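L-lysine 6-monooxygenase (Pseudomonas syringae pv. tomato, PDB 5CQF) probably acts as an FAD- and NADP-dependent oxidoreductase that hydroxylates the side-chain amine of L-lysine in siderophore biosynthesis. Local coordinates at residues V253-H258 with F412-L417; H258-H263 with I378-R383; V165-S170 with W395-S400; G247-R252 with T280-I285; D76-R81 with S115-W120. All coordinates share one frame; numbering follows the deposited sequence.

Contact 1 of 5, residues V253-H258 with F412-L417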
# COMPACT_ATOMS: atom_id res chain seq x y z
N VAL A 253 18.68 6.02 2.43
CA VAL A 253 19.40 6.58 3.57
C VAL A 253 19.71 8.04 3.33
O VAL A 253 19.67 8.49 2.20
CB VAL A 253 20.73 5.86 3.83
CG1 VAL A 253 20.46 4.46 4.37
CG2 VAL A 253 21.59 5.79 2.59
N PHE A 254 20.01 8.77 4.41
CA PHE A 254 20.39 10.18 4.31
C PHE A 254 21.83 10.20 3.83
O PHE A 254 22.75 9.98 4.62
CB PHE A 254 20.24 10.89 5.66
CG PHE A 254 20.46 12.38 5.60
CD1 PHE A 254 19.67 13.19 4.81
CD2 PHE A 254 21.46 12.97 6.36
CE1 PHE A 254 19.87 14.56 4.76
CE2 PHE A 254 21.68 14.34 6.32
CZ PHE A 254 20.88 15.14 5.52
N ALA A 255 22.00 10.42 2.52
CA ALA A 255 23.32 10.38 1.88
C ALA A 255 24.40 11.23 2.54
O ALA A 255 25.51 10.75 2.71
CB ALA A 255 23.22 10.75 0.40
N PRO A 256 24.09 12.48 2.93
CA PRO A 256 25.17 13.27 3.55
C PRO A 256 25.89 12.61 4.75
O PRO A 256 27.08 12.88 4.92
CB PRO A 256 24.47 14.56 3.98
CG PRO A 256 23.40 14.69 2.96
CD PRO A 256 22.88 13.29 2.76
N ASP A 257 25.20 11.79 5.54
CA ASP A 257 25.86 11.06 6.62
C ASP A 257 26.90 10.06 6.10
O ASP A 257 27.93 9.83 6.75
CB ASP A 257 24.87 10.28 7.45
CG ASP A 257 23.98 11.17 8.30
OD1 ASP A 257 24.20 12.41 8.38
OD2 ASP A 257 23.05 10.58 8.90
N HIS A 258 26.60 9.46 4.94
CA HIS A 258 27.50 8.52 4.29
C HIS A 258 28.64 9.26 3.58
O HIS A 258 29.76 8.80 3.60
CB HIS A 258 26.72 7.57 3.36
CG HIS A 258 25.72 6.74 4.11
ND1 HIS A 258 25.93 5.41 4.41
CD2 HIS A 258 24.55 7.09 4.71
CE1 HIS A 258 24.93 4.97 5.16
NE2 HIS A 258 24.08 5.96 5.35
N PHE A 412 16.94 15.56 -6.06
CA PHE A 412 16.66 16.97 -5.94
C PHE A 412 17.04 17.47 -4.56
O PHE A 412 17.63 18.53 -4.42
CB PHE A 412 15.20 17.24 -6.20
CG PHE A 412 14.83 17.23 -7.64
CD1 PHE A 412 15.70 16.76 -8.61
CD2 PHE A 412 13.58 17.70 -8.02
CE1 PHE A 412 15.34 16.79 -9.94
CE2 PHE A 412 13.21 17.73 -9.36
CZ PHE A 412 14.10 17.27 -10.32
N SER A 413 16.75 16.69 -3.53
CA SER A 413 17.08 17.12 -2.20
C SER A 413 18.58 17.30 -1.99
O SER A 413 19.01 18.26 -1.33
CB SER A 413 16.50 16.18 -1.15
OG SER A 413 16.83 14.82 -1.40
N LEU A 414 19.40 16.41 -2.57
CA LEU A 414 20.84 16.52 -2.41
C LEU A 414 21.34 17.81 -3.04
O LEU A 414 22.19 18.48 -2.47
CB LEU A 414 21.56 15.31 -3.04
CG LEU A 414 21.29 13.99 -2.30
CD1 LEU A 414 22.06 12.83 -2.95
CD2 LEU A 414 21.60 14.06 -0.80
N MSE A 415 20.77 18.16 -4.20
CA MSE A 415 21.10 19.38 -4.89
C MSE A 415 20.80 20.57 -4.06
O MSE A 415 21.57 21.53 -4.06
CB MSE A 415 20.34 19.54 -6.19
CG MSE A 415 21.06 18.69 -7.21
SE MSE A 415 19.74 18.24 -8.57
CE MSE A 415 21.08 17.04 -9.42
N ALA A 416 19.70 20.51 -3.34
CA ALA A 416 19.31 21.64 -2.49
C ALA A 416 20.34 21.87 -1.43
O ALA A 416 20.68 22.99 -1.16
CB ALA A 416 17.98 21.40 -1.84
N LEU A 417 20.82 20.80 -0.83
CA LEU A 417 21.78 20.88 0.29
C LEU A 417 23.16 21.31 -0.17
O LEU A 417 23.79 22.16 0.47
CB LEU A 417 21.84 19.54 1.04
CG LEU A 417 20.49 19.21 1.74
CD1 LEU A 417 20.46 17.81 2.31
CD2 LEU A 417 20.23 20.19 2.87

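Contact 2 of 5, residues H258-H263 with I378-R383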
# COMPACT_ATOMS: atom_id res chain seq x y z
N HIS A 258 26.60 9.46 4.94
CA HIS A 258 27.50 8.52 4.29
C HIS A 258 28.64 9.26 3.58
O HIS A 258 29.76 8.80 3.60
CB HIS A 258 26.72 7.57 3.36
CG HIS A 258 25.72 6.74 4.11
ND1 HIS A 258 25.93 5.41 4.41
CD2 HIS A 258 24.55 7.09 4.71
CE1 HIS A 258 24.93 4.97 5.16
NE2 HIS A 258 24.08 5.96 5.35
N VAL A 259 28.34 10.42 3.00
CA VAL A 259 29.38 11.27 2.45
C VAL A 259 30.30 11.68 3.62
O VAL A 259 31.53 11.57 3.45
CB VAL A 259 28.80 12.48 1.70
CG1 VAL A 259 29.89 13.44 1.23
CG2 VAL A 259 27.95 12.01 0.52
N ASP A 260 29.74 12.07 4.79
CA ASP A 260 30.60 12.43 5.98
C ASP A 260 31.53 11.29 6.34
O ASP A 260 32.73 11.47 6.49
CB ASP A 260 29.80 12.72 7.26
CG ASP A 260 28.99 14.03 7.21
OD1 ASP A 260 29.12 14.80 6.24
OD2 ASP A 260 28.23 14.31 8.16
N TYR A 261 30.97 10.10 6.51
CA TYR A 261 31.77 8.97 6.93
C TYR A 261 32.90 8.77 5.92
O TYR A 261 34.05 8.65 6.33
CB TYR A 261 30.92 7.70 7.09
CG TYR A 261 31.74 6.46 7.39
CD1 TYR A 261 32.23 6.21 8.68
CD2 TYR A 261 32.01 5.52 6.40
CE1 TYR A 261 32.97 5.08 8.97
CE2 TYR A 261 32.76 4.38 6.65
CZ TYR A 261 33.25 4.15 7.93
OH TYR A 261 33.98 2.99 8.15
N PHE A 262 32.59 8.78 4.62
CA PHE A 262 33.61 8.60 3.58
C PHE A 262 34.72 9.64 3.67
O PHE A 262 35.87 9.29 3.58
CB PHE A 262 33.00 8.61 2.19
CG PHE A 262 33.96 8.28 1.11
CD1 PHE A 262 34.24 6.96 0.80
CD2 PHE A 262 34.58 9.28 0.40
CE1 PHE A 262 35.13 6.65 -0.20
CE2 PHE A 262 35.47 8.99 -0.61
CZ PHE A 262 35.73 7.67 -0.93
N HIS A 263 34.40 10.90 3.88
CA HIS A 263 35.44 11.91 4.09
C HIS A 263 36.28 11.72 5.35
O HIS A 263 37.47 12.07 5.34
CB HIS A 263 34.88 13.33 3.99
CG HIS A 263 34.63 13.73 2.58
ND1 HIS A 263 35.62 14.26 1.79
CD2 HIS A 263 33.57 13.52 1.77
CE1 HIS A 263 35.15 14.45 0.57
NE2 HIS A 263 33.91 14.00 0.53
N ILE A 378 38.83 16.56 -4.08
CA ILE A 378 37.61 17.34 -3.76
C ILE A 378 37.27 17.20 -2.28
O ILE A 378 37.25 16.10 -1.74
CB ILE A 378 36.42 16.91 -4.65
CG1 ILE A 378 36.82 17.03 -6.13
CG2 ILE A 378 35.20 17.78 -4.39
CD1 ILE A 378 35.88 16.38 -7.12
N ASP A 379 37.02 18.32 -1.60
CA ASP A 379 36.76 18.25 -0.17
C ASP A 379 35.26 18.01 0.08
O ASP A 379 34.49 17.76 -0.87
CB ASP A 379 37.34 19.47 0.54
CG ASP A 379 36.54 20.70 0.36
OD1 ASP A 379 35.38 20.55 -0.07
OD2 ASP A 379 37.05 21.81 0.67
N ARG A 380 34.86 18.05 1.36
CA ARG A 380 33.49 17.72 1.78
C ARG A 380 32.45 18.75 1.31
O ARG A 380 31.25 18.43 1.14
CB ARG A 380 33.45 17.54 3.32
CG ARG A 380 32.07 17.30 3.92
CD ARG A 380 31.48 15.97 3.45
NE ARG A 380 30.09 15.80 3.85
CZ ARG A 380 29.02 16.28 3.19
NH1 ARG A 380 29.12 16.98 2.06
NH2 ARG A 380 27.81 16.03 3.68
N ASP A 381 32.94 19.98 1.11
CA ASP A 381 32.16 21.11 0.56
C ASP A 381 32.26 21.26 -0.96
O ASP A 381 32.02 22.35 -1.49
CB ASP A 381 32.64 22.42 1.20
CG ASP A 381 32.21 22.54 2.63
OD1 ASP A 381 30.98 22.48 2.88
OD2 ASP A 381 33.09 22.69 3.50
N TYR A 382 32.70 20.19 -1.63
CA TYR A 382 32.70 20.12 -3.09
C TYR A 382 33.72 21.07 -3.77
O TYR A 382 33.61 21.35 -4.96
CB TYR A 382 31.25 20.32 -3.60
CG TYR A 382 30.29 19.30 -2.97
CD1 TYR A 382 30.31 17.96 -3.37
CD2 TYR A 382 29.46 19.65 -1.93
CE1 TYR A 382 29.49 17.03 -2.78
CE2 TYR A 382 28.60 18.71 -1.34
CZ TYR A 382 28.62 17.40 -1.77
OH TYR A 382 27.79 16.44 -1.19
N ARG A 383 34.71 21.53 -3.00
CA ARG A 383 35.75 22.44 -3.50
C ARG A 383 36.93 21.65 -4.03
O ARG A 383 37.33 20.64 -3.44
CB ARG A 383 36.22 23.42 -2.42
CG ARG A 383 36.89 24.65 -3.02
CD ARG A 383 37.34 25.65 -1.96
NE ARG A 383 38.49 26.47 -2.40
CZ ARG A 383 39.76 26.03 -2.53
NH1 ARG A 383 40.09 24.76 -2.27
NH2 ARG A 383 40.72 26.88 -2.93

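Contact 3 of 5, residues V165-S170 with W395-S400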
# COMPACT_ATOMS: atom_id res chain seq x y z
N VAL A 165 31.99 27.00 -10.83
CA VAL A 165 31.19 25.85 -10.39
C VAL A 165 30.88 24.98 -11.60
O VAL A 165 30.40 25.47 -12.61
CB VAL A 165 29.87 26.30 -9.71
CG1 VAL A 165 29.08 25.09 -9.22
CG2 VAL A 165 30.17 27.25 -8.56
N LEU A 166 31.18 23.69 -11.51
CA LEU A 166 30.87 22.78 -12.61
C LEU A 166 29.69 21.98 -12.20
O LEU A 166 29.79 21.25 -11.26
CB LEU A 166 32.01 21.82 -12.90
CG LEU A 166 33.03 22.27 -13.94
CD1 LEU A 166 33.81 23.44 -13.40
CD2 LEU A 166 33.95 21.10 -14.24
N SER A 167 28.59 22.15 -12.94
CA SER A 167 27.27 21.57 -12.64
C SER A 167 26.76 20.94 -13.91
O SER A 167 25.57 21.02 -14.20
CB SER A 167 26.26 22.67 -12.21
OG SER A 167 26.48 23.20 -10.90
N SER A 168 27.68 20.38 -14.69
CA SER A 168 27.36 19.82 -16.02
C SER A 168 27.36 18.28 -15.96
O SER A 168 26.64 17.64 -16.73
CB SER A 168 28.32 20.36 -17.09
OG SER A 168 29.58 20.74 -16.53
N GLY A 169 28.16 17.71 -15.05
CA GLY A 169 28.13 16.27 -14.76
C GLY A 169 29.27 15.48 -15.38
O GLY A 169 30.45 15.81 -15.19
N SER A 170 28.90 14.41 -16.11
CA SER A 170 29.86 13.46 -16.70
C SER A 170 29.25 12.82 -17.94
O SER A 170 28.12 13.12 -18.28
CB SER A 170 30.24 12.40 -15.68
OG SER A 170 31.22 12.92 -14.81
N TRP A 395 34.51 24.46 -7.78
CA TRP A 395 33.63 23.51 -7.11
C TRP A 395 33.10 22.56 -8.16
O TRP A 395 32.81 23.01 -9.27
CB TRP A 395 32.44 24.22 -6.50
CG TRP A 395 32.76 25.04 -5.28
CD1 TRP A 395 32.68 24.64 -3.98
CD2 TRP A 395 33.18 26.41 -5.24
NE1 TRP A 395 33.04 25.66 -3.14
CE2 TRP A 395 33.35 26.76 -3.90
CE3 TRP A 395 33.45 27.36 -6.22
CZ2 TRP A 395 33.77 28.02 -3.50
CZ3 TRP A 395 33.86 28.61 -5.83
CH2 TRP A 395 34.02 28.93 -4.48
N VAL A 396 33.00 21.28 -7.82
CA VAL A 396 32.26 20.34 -8.67
C VAL A 396 30.96 19.97 -7.97
O VAL A 396 30.99 19.32 -6.94
CB VAL A 396 33.07 19.08 -9.02
CG1 VAL A 396 32.26 18.15 -9.92
CG2 VAL A 396 34.36 19.47 -9.71
N ASN A 397 29.84 20.40 -8.53
CA ASN A 397 28.52 20.25 -7.89
C ASN A 397 27.86 18.90 -8.20
O ASN A 397 26.86 18.83 -8.91
CB ASN A 397 27.61 21.40 -8.30
CG ASN A 397 26.40 21.54 -7.41
OD1 ASN A 397 26.19 20.74 -6.51
ND2 ASN A 397 25.59 22.57 -7.67
N GLY A 398 28.42 17.85 -7.64
CA GLY A 398 27.90 16.49 -7.87
C GLY A 398 28.57 15.50 -6.93
O GLY A 398 29.53 15.84 -6.24
N LEU A 399 28.02 14.30 -6.89
CA LEU A 399 28.64 13.19 -6.19
C LEU A 399 29.46 12.33 -7.14
O LEU A 399 29.30 12.41 -8.35
CB LEU A 399 27.57 12.35 -5.50
CG LEU A 399 26.93 13.04 -4.29
CD1 LEU A 399 25.74 12.25 -3.78
CD2 LEU A 399 27.94 13.20 -3.16
N SER A 400 30.37 11.55 -6.56
CA SER A 400 31.12 10.48 -7.26
C SER A 400 31.61 9.48 -6.22
O SER A 400 31.85 9.85 -5.06
CB SER A 400 32.32 11.03 -8.02
OG SER A 400 33.24 11.66 -7.16

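Contact 4 of 5, residues G247-R252 with T280-I285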
# COMPACT_ATOMS: atom_id res chain seq x y z
N GLY A 247 14.67 1.03 -4.55
CA GLY A 247 14.98 2.43 -4.28
C GLY A 247 16.45 2.71 -4.52
O GLY A 247 17.28 1.90 -4.17
N GLN A 248 16.76 3.85 -5.12
CA GLN A 248 18.14 4.27 -5.30
C GLN A 248 18.65 4.73 -3.95
O GLN A 248 17.86 5.05 -3.07
CB GLN A 248 18.29 5.34 -6.41
CG GLN A 248 17.82 4.78 -7.76
CD GLN A 248 17.87 5.74 -8.94
OE1 GLN A 248 18.01 6.92 -8.78
NE2 GLN A 248 17.74 5.20 -10.13
N PHE A 249 19.96 4.79 -3.81
CA PHE A 249 20.62 4.95 -2.51
C PHE A 249 20.11 6.16 -1.74
O PHE A 249 19.74 6.03 -0.60
CB PHE A 249 22.14 5.01 -2.71
CG PHE A 249 22.94 5.00 -1.44
CD1 PHE A 249 23.33 3.80 -0.86
CD2 PHE A 249 23.36 6.20 -0.85
CE1 PHE A 249 24.11 3.78 0.29
CE2 PHE A 249 24.14 6.18 0.31
CZ PHE A 249 24.51 4.97 0.87
N PRO A 250 20.06 7.33 -2.39
CA PRO A 250 19.64 8.53 -1.66
C PRO A 250 18.19 8.50 -1.13
O PRO A 250 17.83 9.31 -0.26
CB PRO A 250 19.79 9.65 -2.69
CG PRO A 250 20.65 9.08 -3.78
CD PRO A 250 20.34 7.61 -3.81
N ASN A 251 17.38 7.57 -1.64
CA ASN A 251 16.03 7.34 -1.13
C ASN A 251 15.91 6.28 -0.05
O ASN A 251 14.86 6.10 0.53
CB ASN A 251 15.09 7.07 -2.29
CG ASN A 251 15.02 8.25 -3.24
OD1 ASN A 251 15.09 9.40 -2.81
ND2 ASN A 251 14.90 7.98 -4.54
N ARG A 252 17.01 5.61 0.26
CA ARG A 252 17.05 4.61 1.32
C ARG A 252 17.69 5.14 2.57
O ARG A 252 17.32 4.72 3.65
CB ARG A 252 17.82 3.37 0.86
CG ARG A 252 17.10 2.60 -0.23
CD ARG A 252 15.84 1.90 0.28
NE ARG A 252 16.19 0.82 1.22
CZ ARG A 252 16.64 -0.38 0.86
NH1 ARG A 252 16.77 -0.70 -0.41
NH2 ARG A 252 16.95 -1.28 1.79
N THR A 280 29.67 -5.06 -3.11
CA THR A 280 28.32 -5.09 -2.55
C THR A 280 27.31 -4.78 -3.63
O THR A 280 26.20 -5.33 -3.62
CB THR A 280 28.16 -4.08 -1.40
OG1 THR A 280 28.93 -4.51 -0.28
CG2 THR A 280 26.70 -3.94 -0.98
N ASN A 281 27.67 -3.90 -4.56
CA ASN A 281 26.95 -3.81 -5.84
C ASN A 281 25.57 -3.09 -5.73
O ASN A 281 24.68 -3.37 -6.54
CB ASN A 281 26.78 -5.26 -6.40
CG ASN A 281 27.16 -5.39 -7.87
OD1 ASN A 281 28.11 -6.12 -8.21
ND2 ASN A 281 26.42 -4.72 -8.75
N TYR A 282 25.40 -2.17 -4.77
CA TYR A 282 24.13 -1.43 -4.62
C TYR A 282 23.78 -0.66 -5.89
O TYR A 282 24.40 0.36 -6.20
CB TYR A 282 24.10 -0.42 -3.43
CG TYR A 282 22.67 0.01 -3.08
CD1 TYR A 282 21.91 0.82 -3.96
CD2 TYR A 282 22.04 -0.44 -1.92
CE1 TYR A 282 20.59 1.18 -3.66
CE2 TYR A 282 20.72 -0.09 -1.62
CZ TYR A 282 20.00 0.72 -2.48
OH TYR A 282 18.70 1.05 -2.18
N ALA A 283 22.76 -1.15 -6.60
CA ALA A 283 22.16 -0.44 -7.72
C ALA A 283 20.64 -0.62 -7.60
O ALA A 283 20.14 -1.76 -7.61
CB ALA A 283 22.67 -0.97 -9.05
N GLY A 284 19.91 0.47 -7.49
CA GLY A 284 18.54 0.42 -7.01
C GLY A 284 17.56 0.94 -8.04
O GLY A 284 17.87 1.79 -8.83
N ILE A 285 16.35 0.41 -7.99
CA ILE A 285 15.30 0.77 -8.92
C ILE A 285 14.05 1.13 -8.14
O ILE A 285 13.69 0.44 -7.18
CB ILE A 285 15.02 -0.41 -9.86
CG1 ILE A 285 16.25 -0.71 -10.72
CG2 ILE A 285 13.83 -0.12 -10.77
CD1 ILE A 285 16.10 -1.96 -11.56
O HOH W 1 19.57 2.60 -10.89

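Contact 5 of 5, residues D76-R81 with S115-W120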
# COMPACT_ATOMS: atom_id res chain seq x y z
N ASP A 76 12.54 18.34 -2.58
CA ASP A 76 12.47 19.11 -3.81
C ASP A 76 13.76 19.91 -3.95
O ASP A 76 14.74 19.60 -3.27
CB ASP A 76 11.21 20.01 -3.82
CG ASP A 76 11.20 21.10 -2.72
OD1 ASP A 76 12.24 21.54 -2.25
OD2 ASP A 76 10.09 21.52 -2.33
N LEU A 77 13.78 20.94 -4.82
CA LEU A 77 15.01 21.69 -5.11
C LEU A 77 15.39 22.70 -4.08
O LEU A 77 16.48 23.28 -4.20
CB LEU A 77 14.93 22.43 -6.45
CG LEU A 77 15.08 21.54 -7.67
CD1 LEU A 77 14.71 22.34 -8.91
CD2 LEU A 77 16.48 20.94 -7.82
N VAL A 78 14.53 22.98 -3.09
CA VAL A 78 14.83 24.06 -2.11
C VAL A 78 14.52 23.79 -0.67
O VAL A 78 15.22 24.27 0.20
CB VAL A 78 14.13 25.39 -2.47
CG1 VAL A 78 14.60 25.84 -3.82
CG2 VAL A 78 12.60 25.26 -2.46
N THR A 79 13.45 23.04 -0.43
CA THR A 79 12.87 22.88 0.90
C THR A 79 13.84 22.32 1.92
O THR A 79 13.81 22.75 3.06
CB THR A 79 11.60 22.02 0.80
OG1 THR A 79 10.59 22.72 0.08
CG2 THR A 79 11.06 21.59 2.17
N PRO A 80 14.69 21.32 1.56
CA PRO A 80 15.55 20.77 2.62
C PRO A 80 16.55 21.77 3.12
O PRO A 80 17.03 21.65 4.24
CB PRO A 80 16.25 19.55 1.97
CG PRO A 80 15.44 19.23 0.78
CD PRO A 80 14.80 20.53 0.32
N ARG A 81 16.85 22.75 2.28
CA ARG A 81 17.71 23.90 2.61
C ARG A 81 16.90 25.05 3.20
O ARG A 81 17.32 25.65 4.19
CB ARG A 81 18.40 24.41 1.34
CG ARG A 81 19.18 25.69 1.56
CD ARG A 81 19.88 26.19 0.30
NE ARG A 81 18.94 26.41 -0.79
CZ ARG A 81 18.12 27.44 -0.90
NH1 ARG A 81 18.13 28.44 -0.02
NH2 ARG A 81 17.28 27.50 -1.94
N SER A 115 9.26 17.21 -13.67
CA SER A 115 9.73 18.01 -14.83
C SER A 115 9.05 19.35 -14.93
O SER A 115 9.72 20.39 -15.04
CB SER A 115 9.48 17.28 -16.16
OG SER A 115 10.28 16.13 -16.22
N ASP A 116 7.72 19.33 -14.91
CA ASP A 116 6.95 20.57 -14.93
C ASP A 116 7.34 21.50 -13.80
O ASP A 116 7.54 22.71 -14.02
CB ASP A 116 5.45 20.27 -14.85
CG ASP A 116 4.61 21.49 -15.19
OD1 ASP A 116 4.63 21.89 -16.36
OD2 ASP A 116 3.94 22.06 -14.31
N TYR A 117 7.45 20.95 -12.60
CA TYR A 117 7.94 21.74 -11.45
C TYR A 117 9.26 22.38 -11.77
O TYR A 117 9.48 23.55 -11.54
CB TYR A 117 8.07 20.84 -10.21
CG TYR A 117 8.90 21.42 -9.07
CD1 TYR A 117 8.45 22.51 -8.33
CD2 TYR A 117 10.13 20.84 -8.71
CE1 TYR A 117 9.21 23.02 -7.29
CE2 TYR A 117 10.88 21.34 -7.67
CZ TYR A 117 10.43 22.42 -6.97
OH TYR A 117 11.21 22.90 -5.96
N LEU A 118 10.15 21.58 -12.32
CA LEU A 118 11.48 22.03 -12.59
C LEU A 118 11.49 23.17 -13.61
O LEU A 118 12.22 24.15 -13.46
CB LEU A 118 12.29 20.83 -13.06
CG LEU A 118 13.65 21.21 -13.59
CD1 LEU A 118 14.58 21.39 -12.42
CD2 LEU A 118 14.14 20.11 -14.53
N GLY A 119 10.69 23.06 -14.66
CA GLY A 119 10.49 24.20 -15.60
C GLY A 119 9.87 25.39 -14.88
O GLY A 119 10.20 26.54 -15.15
N TRP A 120 8.98 25.14 -13.94
CA TRP A 120 8.33 26.23 -13.24
C TRP A 120 9.32 26.99 -12.39
O TRP A 120 9.23 28.22 -12.27
CB TRP A 120 7.15 25.68 -12.43
CG TRP A 120 6.44 26.62 -11.53
CD1 TRP A 120 5.30 27.34 -11.81
CD2 TRP A 120 6.71 26.85 -10.14
NE1 TRP A 120 4.90 28.04 -10.70
CE2 TRP A 120 5.75 27.77 -9.67
CE3 TRP A 120 7.69 26.39 -9.25
CZ2 TRP A 120 5.75 28.24 -8.35
CZ3 TRP A 120 7.69 26.87 -7.95
CH2 TRP A 120 6.73 27.79 -7.52

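Contact 1 of 5, residues V253-H258 with F412-L417
L414 meets A255 and P256 where the first turn of helix 255-264 comes up against the flank of helix 412-428, the tight half of the contact. The CD2 methyl of L414 sits 3.9 Å from A255 CB and 3.9 Å from P256 CD, while L414 CD1 lies 4.1 Å from A255 CB, so one branched end is fitted against two small apolar groups. With CG beside the backbone N (chi1 -68°), L414 leaves its helix obliquely to the gap, and its CD2 and CD1 methyls make the approach. A255 and L414 are both buried; I406 also packs on A255, and L399 and P250 on the other branch of L414.

The second half is looser and more exposed. F254 and L417 approach tip to tip, F254 CE1 standing 4.1 Å from L417 CD1, and P256 CG is more distant still, 4.3 Å from that same methyl. The phenyl ring is steadied from within its own segment: P256 CD lies 3.6 Å above the ring plane of F254, over its centre. No hydrogen bond spans the two segments, and the nearest CA atoms, those of A255 and L414, are 7.9 Å apart, so side chains alone make the contact. R380 covers a further part of P256.

A proline in the first turn of a helix, where its lack of an N-H costs no helical hydrogen bond, is a familiar arrangement; here that turn, with F254 just before it, offers an apolar patch to L414 and L417 of helix 412-428, the last helix of the modelled chain.

Contact 2 of 5, residues H258-H263 with I378-R383
D260 and R380 supply the ionic part of the contact, a salt bridge in which a single carboxylate oxygen receives two N-H groups. R380 NE donates to D260 OD1 at 2.8 Å with an angle of 159° at the hydrogen, nearly along the C-O axis, and R380 NH2 reaches the same OD1 at 3.1 Å by a more bent bond. The oxygen lies in the guanidinium plane, gripped side-on, whereas the carboxylate is turned about halfway between parallel and perpendicular to that plane. The NH2 group has R421 close by, a like charge that D260 probably helps to offset.

Packing comes next: the V259 CG1 methyl covers one face of the R380 guanidinium, 3.4 Å above its plane and offset toward its rim. A bend at chi2 (65°) turns CD inward, where it is 3.7 Å from V259 CG1 and 3.6 Å from H263 CD2.

The third kind is a CH-pi interaction: R380 CA stands 3.9 Å from the centroid of the H263 ring and 10° from its normal. At the edge of that imidazole, H263 CE1 is 3.5 Å from I378 O, while NE2 is hydrogen-bonded to H404.

The loop brings its backbone up to the ring in a type I turn, D379 to Y382, closed by Y382 N to D379 O; just past it R383 N donates to D379 OD1 at 3.2 Å. Y382 pairs by backbone with V396 of strand 393-396; helix 401-404 touches V259 and I378, and helix 267-280 packs on F262, so that helix 255-264 is bound to the parallel sheet through this loop.

Contact 3 of 5, residues V165-S170 with W395-S400
V165 pairs with W395, and L166 with V396, at one margin of a parallel sheet whose strand order, 129-130, 47-50, 16-19, 163-166, 393-396, is that of a Rossmann-type fold, probably the FAD-binding one here. Strand 393-396 is the outermost on this side within the chain. Two hydrogen bonds frame the parallel register: L166 N to W395 O at 2.9 Å, with 164° at the hydrogen, and N397 N to L166 O, also 2.9 Å. The same W395 O is also approached by V165 CA at 3.5 Å, a CA-H...O contact.

V165 and W395 share one face of the sheet, where V165 CG2 lies 4.0 Å from W395 CE3 of the indole and helix 412-428 covers the tryptophan with A425 and L426. L166 and V396 point to the other face, where L166 packs on L361.

Past the last bridge the two segments remain side by side at S167 and N397. N397 is the centre of an inverse gamma turn; its CG is anti to the backbone N (chi1 -164°), on the side from which the amide reaches both S167 and R418. Its CB touches V165 CG1 at 4.1 Å, and its OD1 accepts from R418, the principal polar partner of this side chain. S167, just past its strand, touches what is probably the glycine-rich Rossmann-type turn after strand 16-19. The two side chains meet: S167 OG is 3.4 Å from N397 CB, and N397 ND2 gives it a weak hydrogen bond of 3.4 Å.

Contact 4 of 5, residues G247-R252 with T280-I285
G247 extends the pairing of two short parallel strands, 245-246 and 284-285, which are linked through two intervening helices. Its N-H meets I285 O at 2.9 Å, almost straight at 171° though from above the carbonyl plane. Its own carbonyl O is held by Y282, whose OH donates at 2.6 Å, and is approached by G284 CA at 3.4 Å in a CA-H...O contact; the missing side chain of G284 is what allows so close a passage.

Q248 follows, with CG 3.2 Å from G284 O. Its NE2 is bonded chiefly to G66 O, and a water bonded to G284 O at 2.8 Å accepts weakly from the same nitrogen.

F249 then turns the edge of its ring to the face of Y282 in a T-shaped pair, planes at 89° and centroids 5.8 Å apart; H258 of the same chain meets this ring edge-to-face, and L243 of the second subunit packs on it.

Last, R252 bends back toward the tyrosine, its guanidinium bonded to L246 O within the chain and T244 O of the second subunit. Chi1 of -68° sets R252 CG beside the backbone N; its 3.0 Å approach to Y282 OH is unusually short and doubtful.

Contact 5 of 5, residues D76-R81 with S115-W120
Y117 presents the edge of its ring to L77, whose backbone N lies near the ring plane, while D76 CB comes in obliquely; F89 adds an edge-to-face partner. The D76 and Y117 side chains cross at about a right angle, yet the carboxylate and ring planes are only 27° apart. Y117 OH sits 3.6 Å from D76 CB and takes a weak hydrogen bond of 3.4 Å from L77 N, but its stronger partner is F87 O.

D76 ties up its own loop. Its CG occupies the crowded position between backbone N and carbonyl carbon (chi1 65°), and OD1 accepts from V78 N at 2.8 Å, an Asx turn, and from T79 N at 2.7 Å on its syn lone pair. OD2 takes T79 OG1 at 2.7 Å and, from outside, F89 N, so a buried carboxylate is well supplied with donors.

The apolar side rests on L77, with L77 CD1 3.6 Å from L118 CD1 and 4.1 Å from Y117 CE2.

Helix 23-37, whose start probably belongs to a Rossmann-type glycine-rich turn, closes this side through A27 on L77 and I26 on L118. F412 of helix 412-428 reaches L77, and P80 packs on S413, A416 and L417 of that helix, placing the loop among these two helices and 111-125.

Contacts 3 and 5 are buried, whereas contacts 1, 2 and 4 are only partly so and have the second subunit beside them. Their chemistry follows their place. In the sheet, contact 3 relies on backbone bonds; contact 5 secludes a carboxylate among N-H and hydroxyl donors; contact 2, nearer the surface, can use a salt bridge, and contact 1 is purely apolar. Contact 4 combines strand pairing with an aromatic pair. Helix 255-264 serves contacts 1 and 2, which touch each other along it. Helix 412-428 provides half of contact 1 and packs on contacts 3 and 5, while contact 2 continues into the sheet edge of contact 3.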